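Local coordinates for alpha,alpha-trehalose-phosphate synthase (UDP-forming) (Burkholderia xenovorans, PDB 5V0T), which belongs to glycosyltransferase family 20, whose members adopt the GT-B fold of two Rossmann-like domains facing each other across a cleft, at residues D53-G58 / T74-R79; H142-A147 / E184-F189. All coordinates share one frame; numbering follows the deposited sequence.

Contact 1 (D53-G58 / T74-R79); sequences DVLSSG and TIALMR
L55 and L77 join two parallel strands, 53-55 and 70-78. The tight part is the paired backbone with the L55, A76 and M78 side chains beside it. L77 makes two bonds with the short strand: its N donates to D53 O at 3.2 Å, and its O accepts L55 N at 2.9 Å. L55 O then receives R79 N, where strand 70-78 gives way to helix 79-98; this bond is more bent, with 138° at the hydrogen. D53 O also takes W50 NE1. The leucine side chain of L55 rests on A76, with CG 3.8 Å from A76 CB. M78 folds back at chi2 and chi3, bringing its SD near L55 CB and its CE to 3.4 Å from G58 O. P60 packs on both L55 and M78.

The side with V54 and R79 is the solvent side. R79 is exposed, yet V54 still packs closely on it. V54 CG1 lies anti to the backbone N (chi1 -179°). It sits over the centre of the R79 guanidinium, 3.5 Å above its plane. The two side chains cross at about a right angle. Beyond them a water donates to V54 O at 2.8 Å and accepts from R79 NH2 at 3.2 Å. It also bonds to S56 OG, which extends the polar link to the turn after the short strand.

The contact lies at the outer part of the mixed sheet, near the surface. Its chemistry implies that main-chain bonds fix the strand pairing, while the arginine combines an apolar cover over one guanidinium face with a water-mediated link to the neighbouring main chain.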
ATOM      1  N   ASP A  53      -4.189  11.280  16.327  1.00 22.50           N
ATOM      2  CA  ASP A  53      -5.118  12.206  16.959  1.00 29.58           C
ATOM      3  C   ASP A  53      -4.903  13.624  16.442  1.00 29.64           C
ATOM      4  O   ASP A  53      -3.792  14.007  16.059  1.00 23.58           O
ATOM      5  CB  ASP A  53      -4.945  12.198  18.475  1.00 33.78           C
ATOM      6  CG  ASP A  53      -5.200  10.831  19.082  1.00 40.19           C
ATOM      7  OD1 ASP A  53      -6.109  10.123  18.599  1.00 41.85           O
ATOM      8  OD2 ASP A  53      -4.475  10.473  20.033  1.00 43.97           O
ATOM      9  N   VAL A  54      -5.978  14.405  16.459  1.00 27.94           N
ATOM     10  CA  VAL A  54      -5.972  15.786  15.994  1.00 28.96           C
ATOM     11  C   VAL A  54      -6.470  16.671  17.131  1.00 30.94           C
ATOM     12  O   VAL A  54      -7.500  16.371  17.749  1.00 31.02           O
ATOM     13  CB  VAL A  54      -6.850  15.964  14.741  1.00 27.76           C
ATOM     14  CG1 VAL A  54      -6.806  17.416  14.268  1.00 28.96           C
ATOM     15  CG2 VAL A  54      -6.404  15.020  13.633  1.00 25.40           C
ATOM     16  N   LEU A  55      -5.757  17.769  17.392  1.00 30.89           N
ATOM     17  CA  LEU A  55      -6.067  18.661  18.507  1.00 36.06           C
ATOM     18  C   LEU A  55      -6.759  19.928  18.015  1.00 39.32           C
ATOM     19  O   LEU A  55      -6.302  20.564  17.060  1.00 35.67           O
ATOM     20  CB  LEU A  55      -4.800  19.045  19.272  1.00 31.48           C
ATOM     21  CG  LEU A  55      -3.935  17.935  19.860  1.00 38.68           C
ATOM     22  CD1 LEU A  55      -2.857  18.541  20.765  1.00 42.60           C
ATOM     23  CD2 LEU A  55      -4.783  16.946  20.631  1.00 44.66           C
ATOM     24  N   SER A  56      -7.852  20.299  18.687  1.00 46.20           N
ATOM     25  CA  SER A  56      -8.522  21.571  18.431  1.00 45.30           C
ATOM     26  C   SER A  56      -7.820  22.732  19.122  1.00 48.69           C
ATOM     27  O   SER A  56      -7.946  23.877  18.675  1.00 60.43           O
ATOM     28  CB  SER A  56      -9.978  21.511  18.900  1.00 48.15           C
ATOM     29  OG  SER A  56     -10.642  20.366  18.401  1.00 54.23           O
ATOM     30  N   SER A  57      -7.097  22.463  20.204  1.00 41.06           N
ATOM     31  CA  SER A  57      -6.418  23.498  20.973  1.00 41.29           C
ATOM     32  C   SER A  57      -5.335  22.830  21.810  1.00 45.46           C
ATOM     33  O   SER A  57      -5.219  21.603  21.848  1.00 50.05           O
ATOM     34  CB  SER A  57      -7.399  24.275  21.858  1.00 46.27           C
ATOM     35  OG  SER A  57      -8.012  23.406  22.794  1.00 44.27           O
ATOM     36  N   GLY A  58      -4.550  23.654  22.491  1.00 43.32           N
ATOM     37  CA  GLY A  58      -3.429  23.154  23.253  1.00 43.86           C
ATOM     38  C   GLY A  58      -2.203  22.928  22.385  1.00 48.94           C
ATOM     39  O   GLY A  58      -2.117  23.366  21.234  1.00 52.15           O
ATOM     40  N   THR A  74       5.227   9.035  19.527  1.00 25.50           N
ATOM     41  CA  THR A  74       4.150   9.550  18.699  1.00 30.56           C
ATOM     42  C   THR A  74       3.660  10.886  19.238  1.00 29.71           C
ATOM     43  O   THR A  74       3.823  11.209  20.420  1.00 30.24           O
ATOM     44  CB  THR A  74       2.987   8.555  18.604  1.00 25.43           C
ATOM     45  OG1 THR A  74       2.500   8.265  19.911  1.00 30.54           O
ATOM     46  CG2 THR A  74       3.451   7.254  17.936  1.00 26.85           C
ATOM     47  N   ILE A  75       3.046  11.659  18.344  1.00 29.48           N
ATOM     48  CA  ILE A  75       2.609  13.012  18.663  1.00 27.04           C
ATOM     49  C   ILE A  75       1.364  13.333  17.846  1.00 26.69           C
ATOM     50  O   ILE A  75       1.218  12.887  16.704  1.00 23.44           O
ATOM     51  CB  ILE A  75       3.751  14.027  18.419  1.00 28.15           C
ATOM     52  CG1 ILE A  75       3.425  15.385  19.057  1.00 25.20           C
ATOM     53  CG2 ILE A  75       4.071  14.149  16.923  1.00 22.51           C
ATOM     54  CD1 ILE A  75       4.648  16.302  19.234  1.00 23.61           C
ATOM     55  N   ALA A  76       0.457  14.102  18.446  1.00 23.89           N
ATOM     56  CA  ALA A  76      -0.724  14.558  17.737  1.00 26.57           C
ATOM     57  C   ALA A  76      -0.371  15.668  16.743  1.00 26.80           C
ATOM     58  O   ALA A  76       0.715  16.262  16.770  1.00 25.84           O
ATOM     59  CB  ALA A  76      -1.781  15.052  18.729  1.00 24.75           C
ATOM     60  N   LEU A  77      -1.317  15.952  15.862  1.00 25.51           N
ATOM     61  CA  LEU A  77      -1.228  17.071  14.935  1.00 23.46           C
ATOM     62  C   LEU A  77      -2.237  18.133  15.345  1.00 25.88           C
ATOM     63  O   LEU A  77      -3.354  17.807  15.756  1.00 26.41           O
ATOM     64  CB  LEU A  77      -1.503  16.620  13.492  1.00 23.63           C
ATOM     65  CG  LEU A  77      -0.406  15.807  12.801  1.00 19.76           C
ATOM     66  CD1 LEU A  77      -0.888  15.264  11.469  1.00 19.65           C
ATOM     67  CD2 LEU A  77       0.829  16.682  12.608  1.00 23.79           C
ATOM     68  N   MET A  78      -1.838  19.401  15.265  1.00 25.70           N
ATOM     69  CA  MET A  78      -2.821  20.470  15.369  1.00 26.43           C
ATOM     70  C   MET A  78      -3.775  20.390  14.181  1.00 26.09           C
ATOM     71  O   MET A  78      -3.402  19.933  13.096  1.00 25.26           O
ATOM     72  CB  MET A  78      -2.136  21.840  15.400  1.00 30.14           C
ATOM     73  CG  MET A  78      -1.185  22.072  16.568  1.00 37.85           C
ATOM     74  SD  MET A  78      -2.021  21.919  18.155  1.00 50.30           S
ATOM     75  CE  MET A  78      -3.209  23.261  18.062  1.00 55.22           C
ATOM     76  N   ARG A  79      -5.017  20.846  14.388  1.00 29.14           N
ATOM     77  CA  ARG A  79      -6.020  20.822  13.320  1.00 27.11           C
ATOM     78  C   ARG A  79      -5.503  21.501  12.059  1.00 29.61           C
ATOM     79  O   ARG A  79      -5.641  20.973  10.951  1.00 24.41           O
ATOM     80  CB  ARG A  79      -7.309  21.499  13.787  1.00 33.22           C
ATOM     81  CG  ARG A  79      -8.327  21.749  12.677  1.00 30.41           C
ATOM     82  CD  ARG A  79      -8.895  20.435  12.140  1.00 34.23           C
ATOM     83  NE  ARG A  79      -9.468  19.623  13.208  1.00 39.96           N
ATOM     84  CZ  ARG A  79      -9.994  18.409  13.045  1.00 44.76           C
ATOM     85  NH1 ARG A  79     -10.024  17.845  11.841  1.00 38.71           N
ATOM     86  NH2 ARG A  79     -10.488  17.756  14.093  1.00 44.83           N
TER
HETATM   87  O   HOH W   1     -10.081  17.476  17.286  1.00 56.72           O

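Contact 2 (H142-A147 / E184-F189); sequences HLIPFA and EALCSF
A147 puts its methyl squarely over the ring of F189. CB is 3.4 Å from the ring centroid and only 8° off the normal, which makes a close CH-pi contact. A147 has the most surface buried here, and I144 and F189 follow. The CB of S188 lies beside the same methyl, at 4.0 Å from A147 CB. The F189 ring is presented by the type I turn L186-F189, in which F189 N donates to L186 O. F189 CG stands anti to its own carbonyl carbon (chi1 -76°), which brings the ring under A147 CB.

I144 meets F189 in a different way. Its carbonyl oxygen lies near the plane of the ring, at the edge, with O 3.4 Å from F189 CE2. The I144 side chain turns instead to the end of helix 179-186. CG2 is 3.9 Å from L186 CG and nearly as close to L186 CD2. The two side chains cross obliquely. A185 CB fills in near I144 CG2 and P145 CA. F161 of strand 159-162 touches I144 and L186, and its ring meets that of F189.

No direct hydrogen bond joins the segments. A water does so instead, donating to I144 O and to A185 O, each at 2.7 Å. The contact thus ties the start of helix 146-152, with P145 as its N-cap, to the end of helix 179-186 in the Rossmann-like half that holds H142 of the G6P pocket. Its chemistry implies that close apolar packing carries the join. One water bridges the carbonyls of I144 and A185, the latter also held by S188 N. The F189 ring gives its face to the A147 methyl and its edge to the carbonyl oxygens of L143 and I144.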
ATOM      1  N   HIS A 142       4.290  11.533   2.660  1.00 18.42           N
ATOM      2  CA  HIS A 142       4.077  12.643   3.589  1.00 20.13           C
ATOM      3  C   HIS A 142       5.382  13.309   3.977  1.00 18.60           C
ATOM      4  O   HIS A 142       5.395  14.484   4.372  1.00 16.92           O
ATOM      5  CB  HIS A 142       3.392  12.158   4.871  1.00 18.32           C
ATOM      6  CG  HIS A 142       2.279  11.192   4.640  1.00 16.46           C
ATOM      7  ND1 HIS A 142       2.497   9.862   4.339  1.00 19.07           N
ATOM      8  CD2 HIS A 142       0.936  11.357   4.681  1.00 16.79           C
ATOM      9  CE1 HIS A 142       1.335   9.255   4.181  1.00 14.05           C
ATOM     10  NE2 HIS A 142       0.372  10.137   4.389  1.00 18.29           N
ATOM     11  N   LEU A 143       6.485  12.575   3.898  1.00 15.58           N
ATOM     12  CA  LEU A 143       7.720  12.953   4.581  1.00 15.94           C
ATOM     13  C   LEU A 143       8.883  13.148   3.605  1.00 19.12           C
ATOM     14  O   LEU A 143      10.050  13.039   3.987  1.00 18.91           O
ATOM     15  CB  LEU A 143       8.047  11.914   5.662  1.00 16.72           C
ATOM     16  CG  LEU A 143       6.962  11.826   6.745  1.00 19.24           C
ATOM     17  CD1 LEU A 143       7.195  10.634   7.647  1.00 22.68           C
ATOM     18  CD2 LEU A 143       6.930  13.112   7.568  1.00 21.76           C
ATOM     19  N   ILE A 144       8.573  13.468   2.348  1.00 19.72           N
ATOM     20  CA  ILE A 144       9.603  13.767   1.342  1.00 16.62           C
ATOM     21  C   ILE A 144      10.584  14.848   1.809  1.00 16.95           C
ATOM     22  O   ILE A 144      11.791  14.689   1.571  1.00 19.53           O
ATOM     23  CB  ILE A 144       8.947  14.137   0.005  1.00 18.51           C
ATOM     24  CG1 ILE A 144       8.335  12.877  -0.637  1.00 19.79           C
ATOM     25  CG2 ILE A 144       9.955  14.831  -0.959  1.00 17.71           C
ATOM     26  CD1 ILE A 144       7.370  13.169  -1.820  1.00 15.36           C
ATOM     27  N   PRO A 145      10.166  15.935   2.474  1.00 20.82           N
ATOM     28  CA  PRO A 145      11.132  16.958   2.917  1.00 19.67           C
ATOM     29  C   PRO A 145      11.909  16.624   4.183  1.00 20.64           C
ATOM     30  O   PRO A 145      12.650  17.486   4.657  1.00 21.12           O
ATOM     31  CB  PRO A 145      10.246  18.196   3.171  1.00 18.63           C
ATOM     32  CG  PRO A 145       8.919  17.890   2.491  1.00 18.78           C
ATOM     33  CD  PRO A 145       8.779  16.404   2.642  1.00 16.07           C
ATOM     34  N   PHE A 146      11.780  15.411   4.735  1.00 19.61           N
ATOM     35  CA  PHE A 146      12.237  15.145   6.097  1.00 19.25           C
ATOM     36  C   PHE A 146      13.757  15.143   6.216  1.00 19.54           C
ATOM     37  O   PHE A 146      14.297  15.645   7.205  1.00 22.56           O
ATOM     38  CB  PHE A 146      11.676  13.809   6.592  1.00 17.91           C
ATOM     39  CG  PHE A 146      11.589  13.710   8.090  1.00 19.94           C
ATOM     40  CD1 PHE A 146      10.554  14.322   8.781  1.00 22.44           C
ATOM     41  CD2 PHE A 146      12.540  13.003   8.812  1.00 24.12           C
ATOM     42  CE1 PHE A 146      10.472  14.234  10.170  1.00 24.08           C
ATOM     43  CE2 PHE A 146      12.462  12.914  10.208  1.00 28.34           C
ATOM     44  CZ  PHE A 146      11.427  13.536  10.882  1.00 22.71           C
ATOM     45  N   ALA A 147      14.471  14.546   5.254  1.00 21.26           N
ATOM     46  CA  ALA A 147      15.933  14.548   5.349  1.00 23.94           C
ATOM     47  C   ALA A 147      16.471  15.967   5.282  1.00 26.19           C
ATOM     48  O   ALA A 147      17.369  16.342   6.049  1.00 24.00           O
ATOM     49  CB  ALA A 147      16.557  13.706   4.240  1.00 23.17           C
ATOM     50  N   GLU A 184      14.179  17.809  -5.381  1.00 22.61           N
ATOM     51  CA  GLU A 184      15.409  18.278  -4.751  1.00 19.03           C
ATOM     52  C   GLU A 184      15.475  17.839  -3.293  1.00 21.95           C
ATOM     53  O   GLU A 184      16.521  17.377  -2.820  1.00 23.70           O
ATOM     54  CB  GLU A 184      15.520  19.800  -4.867  1.00 19.01           C
ATOM     55  CG  GLU A 184      16.754  20.343  -4.171  1.00 24.53           C
ATOM     56  CD  GLU A 184      16.973  21.824  -4.423  1.00 35.47           C
ATOM     57  OE1 GLU A 184      18.121  22.283  -4.262  1.00 41.44           O
ATOM     58  OE2 GLU A 184      16.001  22.522  -4.776  1.00 42.56           O
ATOM     59  N   ALA A 185      14.354  17.941  -2.574  1.00 22.41           N
ATOM     60  CA  ALA A 185      14.308  17.474  -1.191  1.00 25.56           C
ATOM     61  C   ALA A 185      14.625  15.982  -1.093  1.00 26.21           C
ATOM     62  O   ALA A 185      15.328  15.550  -0.170  1.00 19.24           O
ATOM     63  CB  ALA A 185      12.932  17.770  -0.585  1.00 24.00           C
ATOM     64  N   LEU A 186      14.133  15.182  -2.047  1.00 23.78           N
ATOM     65  CA  LEU A 186      14.472  13.760  -2.064  1.00 21.48           C
ATOM     66  C   LEU A 186      15.973  13.537  -2.146  1.00 21.13           C
ATOM     67  O   LEU A 186      16.486  12.562  -1.580  1.00 24.15           O
ATOM     68  CB  LEU A 186      13.787  13.055  -3.236  1.00 20.68           C
ATOM     69  CG  LEU A 186      12.311  12.687  -3.140  1.00 21.93           C
ATOM     70  CD1 LEU A 186      11.870  12.083  -4.473  1.00 19.78           C
ATOM     71  CD2 LEU A 186      12.075  11.693  -2.001  1.00 23.59           C
ATOM     72  N   CYS A 187      16.690  14.422  -2.835  1.00 22.07           N
ATOM     73  CA  CYS A 187      18.124  14.249  -2.987  1.00 23.24           C
ATOM     74  C   CYS A 187      18.915  14.610  -1.735  1.00 23.81           C
ATOM     75  O   CYS A 187      20.133  14.453  -1.748  1.00 21.87           O
ATOM     76  CB  CYS A 187      18.619  15.059  -4.197  1.00 25.43           C
ATOM     77  SG  CYS A 187      17.919  14.450  -5.774  1.00 25.82           S
ATOM     78  N   SER A 188      18.272  15.046  -0.646  1.00 23.72           N
ATOM     79  CA  SER A 188      18.985  15.145   0.626  1.00 24.70           C
ATOM     80  C   SER A 188      19.091  13.814   1.355  1.00 26.31           C
ATOM     81  O   SER A 188      19.825  13.727   2.337  1.00 23.29           O
ATOM     82  CB  SER A 188      18.319  16.150   1.571  1.00 28.80           C
ATOM     83  OG  SER A 188      18.572  17.482   1.162  1.00 34.97           O
ATOM     84  N   PHE A 189      18.356  12.796   0.933  1.00 22.96           N
ATOM     85  CA  PHE A 189      18.505  11.486   1.543  1.00 20.89           C
ATOM     86  C   PHE A 189      19.817  10.847   1.096  1.00 25.03           C
ATOM     87  O   PHE A 189      20.347  11.156   0.028  1.00 24.35           O
ATOM     88  CB  PHE A 189      17.312  10.600   1.173  1.00 17.97           C
ATOM     89  CG  PHE A 189      16.042  10.931   1.940  1.00 19.62           C
ATOM     90  CD1 PHE A 189      15.854  10.436   3.226  1.00 22.66           C
ATOM     91  CD2 PHE A 189      15.051  11.715   1.380  1.00 20.52           C
ATOM     92  CE1 PHE A 189      14.706  10.722   3.942  1.00 19.25           C
ATOM     93  CE2 PHE A 189      13.898  12.014   2.093  1.00 16.84           C
ATOM     94  CZ  PHE A 189      13.727  11.501   3.391  1.00 17.50           C
TER
HETATM   95  O   HOH W   2      14.263  15.601   2.346  1.00 18.37           O

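How the contacts relate
Contact 1 is a surface contact and contact 2 a buried one. They share no strand or helix, and their centres lie 24 Å apart. Contact 1 pairs two strands of the mixed sheet. Contact 2 packs the start of one helix against the end of another. Direct main-chain hydrogen bonds unite the first, whereas a methyl on a ring and aliphatic packing unite the second. Each has a bridging water: in contact 1 it reaches an arginine, in contact 2 it joins main-chain oxygens of the two segments. Common neighbours connect them: Y85 of helix 79-98 touches L77, H142 and L143, and helix 109-126 borders both contacts.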